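PDB 3CDD: prophage MuSo2, 43 kDa tail protein, which probably forms, as a trimer, part of the baseplate of a Mu-like contractile phage tail, being its GpP protein. Local coordinates for the interface of chains A and B. Residues are numbered along the deposited sequence; one frame, centred on the assembly and turned at random. Chains: chain A/B, Prophage MuSo2, 43 kDa tail protein.

Contact 1: the interface of chains A and B. Residues chain A 60, 76, 101, 104-105; chain B 248-250.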
# COMPACT_ATOMS: atom_id res chain seq x y z
N GLY A 60 5.77 17.05 20.20
CA GLY A 60 4.76 18.01 20.67
C GLY A 60 5.21 19.46 20.74
O GLY A 60 4.39 20.36 20.70
N TYR A 76 4.83 22.38 14.83
CA TYR A 76 5.07 21.54 15.99
C TYR A 76 5.78 20.27 15.59
O TYR A 76 5.61 19.77 14.50
CB TYR A 76 3.74 21.15 16.65
CG TYR A 76 2.88 22.32 17.01
CD1 TYR A 76 3.06 22.99 18.21
CD2 TYR A 76 1.88 22.75 16.14
CE1 TYR A 76 2.26 24.09 18.55
CE2 TYR A 76 1.07 23.83 16.48
CZ TYR A 76 1.27 24.49 17.67
OH TYR A 76 0.47 25.57 17.99
N ASP A 101 -3.01 20.98 13.28
CA ASP A 101 -4.05 20.83 14.30
C ASP A 101 -5.44 20.91 13.68
O ASP A 101 -6.36 20.22 14.13
CB ASP A 101 -3.90 21.89 15.40
CG ASP A 101 -2.77 21.56 16.37
OD1 ASP A 101 -2.29 20.40 16.38
OD2 ASP A 101 -2.35 22.48 17.12
N ASP A 104 -5.99 17.43 12.07
CA ASP A 104 -6.06 16.29 13.01
C ASP A 104 -7.28 16.29 13.92
O ASP A 104 -7.82 15.23 14.25
CB ASP A 104 -4.84 16.27 13.95
CG ASP A 104 -3.56 15.93 13.24
OD1 ASP A 104 -3.59 15.48 12.06
OD2 ASP A 104 -2.51 16.14 13.90
N CYS A 105 -7.70 17.49 14.33
CA CYS A 105 -8.61 17.63 15.50
C CYS A 105 -10.06 17.93 15.13
O CYS A 105 -10.33 18.39 14.02
CB CYS A 105 -8.06 18.70 16.44
SG CYS A 105 -6.38 18.39 17.06
N ARG B 248 -1.01 20.68 24.41
CA ARG B 248 -1.57 21.64 23.43
C ARG B 248 -3.07 21.35 23.30
O ARG B 248 -3.48 20.21 23.45
CB ARG B 248 -0.89 21.45 22.05
CG ARG B 248 -1.05 22.61 21.08
CD ARG B 248 -0.67 22.21 19.66
NE ARG B 248 0.56 21.47 19.74
CZ ARG B 248 0.91 20.43 19.01
NH1 ARG B 248 0.13 19.97 18.03
NH2 ARG B 248 2.08 19.89 19.27
N TYR B 249 -3.87 22.36 23.00
CA TYR B 249 -5.28 22.16 22.64
C TYR B 249 -5.41 21.26 21.38
O TYR B 249 -5.11 21.69 20.26
CB TYR B 249 -5.98 23.52 22.43
CG TYR B 249 -7.42 23.43 21.96
CD1 TYR B 249 -8.46 23.17 22.86
CD2 TYR B 249 -7.75 23.64 20.62
CE1 TYR B 249 -9.80 23.10 22.43
CE2 TYR B 249 -9.07 23.57 20.18
CZ TYR B 249 -10.09 23.30 21.09
OH TYR B 249 -11.38 23.24 20.63
N ARG B 250 -5.84 20.02 21.59
CA ARG B 250 -5.99 19.04 20.52
C ARG B 250 -7.18 18.14 20.82
O ARG B 250 -6.99 17.01 21.31
CB ARG B 250 -4.70 18.20 20.36
CG ARG B 250 -3.62 18.86 19.54
CD ARG B 250 -2.37 17.98 19.40
NE ARG B 250 -2.61 16.70 18.72
CZ ARG B 250 -2.63 16.53 17.39
NH1 ARG B 250 -2.46 17.57 16.56
NH2 ARG B 250 -2.84 15.32 16.88
O HOH W 1 -3.62 23.71 19.25
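B:Arg248 and B:Arg250 reach from a loop of chain B to A:Asp101 and A:Asp104 of chain A, forming salt bridges at one of the subunit junctions of the trimer. Charge pairing forms the middle of the site. OD1 of A:Asp101 receives two arginines: NH1 of B:Arg248 arrives on its syn side at 3.0 Å, while NH1 of B:Arg250 meets it nearly along the C-O axis at 2.8 Å. That second nitrogen is shared, because NH1 of B:Arg250 also bonds OD2 of A:Asp104 at 3.0 Å, on the anti lone pair. NH2 of B:Arg250 joins the same oxygen from above the carboxylate plane, giving an end-on grip in which both terminal nitrogens hold one atom. The guanidinium and the A:Asp104 carboxylate stand almost perpendicular, 84° apart. Both acids belong to the short helix 100-104, which sets them side by side. Stacking holds the other arginine: the B:Arg248 guanidinium lies flat over the A:Tyr76 ring, planes 17° apart, with NE 3.4 Å from the ring centroid in a cation-pi contact. A bend at chi3 (-45°) turns the group onto that face. Its edge still points at acceptors, NH1 towards A:Asp101 and NH2 of B:Arg248 towards the backbone carbonyl O of A:Gly60 at 2.8 Å, so stack and bonds together should fix its rotation. Apolar contact is slight; SG of A:Cys105 rests against the B:Arg250 stem, 3.5 Å from CA. A water completes the patch, bridging OD2 of A:Asp101 at 2.8 Å and the backbone O of B:Tyr249 at 2.7 Å.

Contact 2: the interface of chains A and B. Residues chain A 49, 84; chain B 194-195, 198, 200, 285, 309, 312.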
# COMPACT_ATOMS: atom_id res chain seq x y z
N GLN A 49 27.88 5.16 22.38
CA GLN A 49 26.91 5.02 23.46
C GLN A 49 27.35 5.71 24.76
O GLN A 49 26.55 5.90 25.68
CB GLN A 49 26.59 3.53 23.68
CG GLN A 49 25.90 2.91 22.45
CD GLN A 49 25.50 1.47 22.65
OE1 GLN A 49 25.21 1.03 23.77
NE2 GLN A 49 25.46 0.71 21.56
N TYR A 84 20.66 4.69 17.55
CA TYR A 84 22.11 4.66 17.66
C TYR A 84 22.58 3.23 17.49
O TYR A 84 21.77 2.30 17.50
CB TYR A 84 22.57 5.21 19.02
CG TYR A 84 21.98 4.44 20.19
CD1 TYR A 84 22.57 3.27 20.66
CD2 TYR A 84 20.80 4.90 20.82
CE1 TYR A 84 22.01 2.55 21.71
CE2 TYR A 84 20.25 4.19 21.89
CZ TYR A 84 20.86 3.03 22.32
OH TYR A 84 20.33 2.34 23.38
N LEU B 194 22.06 1.22 27.94
CA LEU B 194 22.94 1.95 27.03
C LEU B 194 24.38 1.88 27.53
O LEU B 194 24.66 2.27 28.66
CB LEU B 194 22.51 3.42 26.97
CG LEU B 194 23.34 4.33 26.07
CD1 LEU B 194 23.05 4.00 24.61
CD2 LEU B 194 23.02 5.79 26.37
N GLY B 195 25.28 1.39 26.68
CA GLY B 195 26.69 1.33 27.01
C GLY B 195 27.09 0.01 27.63
O GLY B 195 28.28 -0.28 27.80
N VAL B 198 23.47 -3.21 24.98
CA VAL B 198 22.74 -2.81 23.78
C VAL B 198 23.70 -2.65 22.60
O VAL B 198 24.68 -1.91 22.67
CB VAL B 198 21.91 -1.51 24.03
CG1 VAL B 198 21.22 -1.01 22.73
CG2 VAL B 198 20.87 -1.75 25.13
N ALA B 200 22.43 -1.97 19.33
CA ALA B 200 21.79 -0.90 18.55
C ALA B 200 20.38 -0.70 19.06
O ALA B 200 19.77 -1.62 19.64
CB ALA B 200 21.80 -1.22 17.03
N TYR B 285 15.21 -2.70 20.75
CA TYR B 285 16.58 -2.94 21.21
C TYR B 285 17.14 -4.15 20.52
O TYR B 285 16.49 -5.21 20.42
CB TYR B 285 16.62 -3.08 22.75
CG TYR B 285 16.47 -1.73 23.38
CD1 TYR B 285 15.21 -1.16 23.57
CD2 TYR B 285 17.59 -0.96 23.72
CE1 TYR B 285 15.05 0.10 24.12
CE2 TYR B 285 17.45 0.32 24.27
CZ TYR B 285 16.19 0.84 24.44
OH TYR B 285 16.03 2.09 24.96
N ASP B 309 18.42 4.35 29.23
CA ASP B 309 18.85 4.76 27.92
C ASP B 309 18.62 6.25 27.77
O ASP B 309 17.51 6.69 27.49
CB ASP B 309 18.09 3.97 26.85
CG ASP B 309 18.59 4.24 25.45
OD1 ASP B 309 19.18 5.32 25.21
OD2 ASP B 309 18.38 3.36 24.56
N MSE B 312 17.49 7.62 23.92
CA MSE B 312 16.05 7.57 23.65
C MSE B 312 15.34 8.58 24.55
O MSE B 312 14.61 9.49 24.08
CB MSE B 312 15.46 6.21 24.05
CG MSE B 312 15.97 4.97 23.35
SE MSE B 312 15.33 4.66 21.52
CE MSE B 312 16.96 5.22 20.64
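A:Tyr84 points its ring into chain B and reaches B:Asp309 from the opposite direction, with ring and carboxylate planes 67° apart. OH of A:Tyr84, the phenol hydroxyl, donates to OD2 of B:Asp309 at 2.5 Å, a short bond; OD2 of B:Asp309 lies at the ring edge and in its plane, whereas the hydroxyl stands above the carboxylate plane. From the opposite face of that carboxylate, the phenol OH of B:Tyr285 donates to OD2 of B:Asp309 at 2.7 Å. The other oxygen, OD1, takes the backbone N of B:Met312, a selenomethionine, so neighbours within chain B probably help to position the acid. Two bonds to OD2 would help to stabilise negative charge there. B:Leu194 crosses the A:Tyr84 ring at a slant and sets methyl CD1 over its face, 3.7 Å from the centroid, in a CH-pi contact. B:Val198 and B:Met312 run roughly at right angles to the tyrosine: CG1 of B:Val198 lies 3.8 Å from CE1 of A:Tyr84, and CE of B:Met312 3.7 Å from CE2 of A:Tyr84, on the other ring edge. Beside this, A:Gln49 extends beyond CG (chi2 -177°) and brings its amide to two backbone groups. OE1 of A:Gln49 accepts from N of B:Gly195 at 2.9 Å in the carbonyl plane; NE2 of A:Gln49 donates to O of B:Val198 at 3.0 Å, from above that carbonyl's plane. Its CB also packs on CD1 of B:Leu194. In chain A the site joins the 3-10 helix 48-50 to the end of strand 70-84; in chain B it combines the 194-198 loop with strands 281-288 and 304-309.

Contact 1 and contact 2 belong to the same A-B interface, with the centres of their C-alpha atoms about 30 Å apart. Strand 70-84 of chain A serves both, offering A:Tyr76 to contact 1 and A:Tyr84 to contact 2. Chain B answers from different stretches, the 248-250 loop in one case and 194-200, 285 and 309-312 in the other. The different residues used by the two identical chains suggest a head-to-tail arrangement, consistent with closure of the deposited trimer; widely spaced grips should limit rocking between subunits.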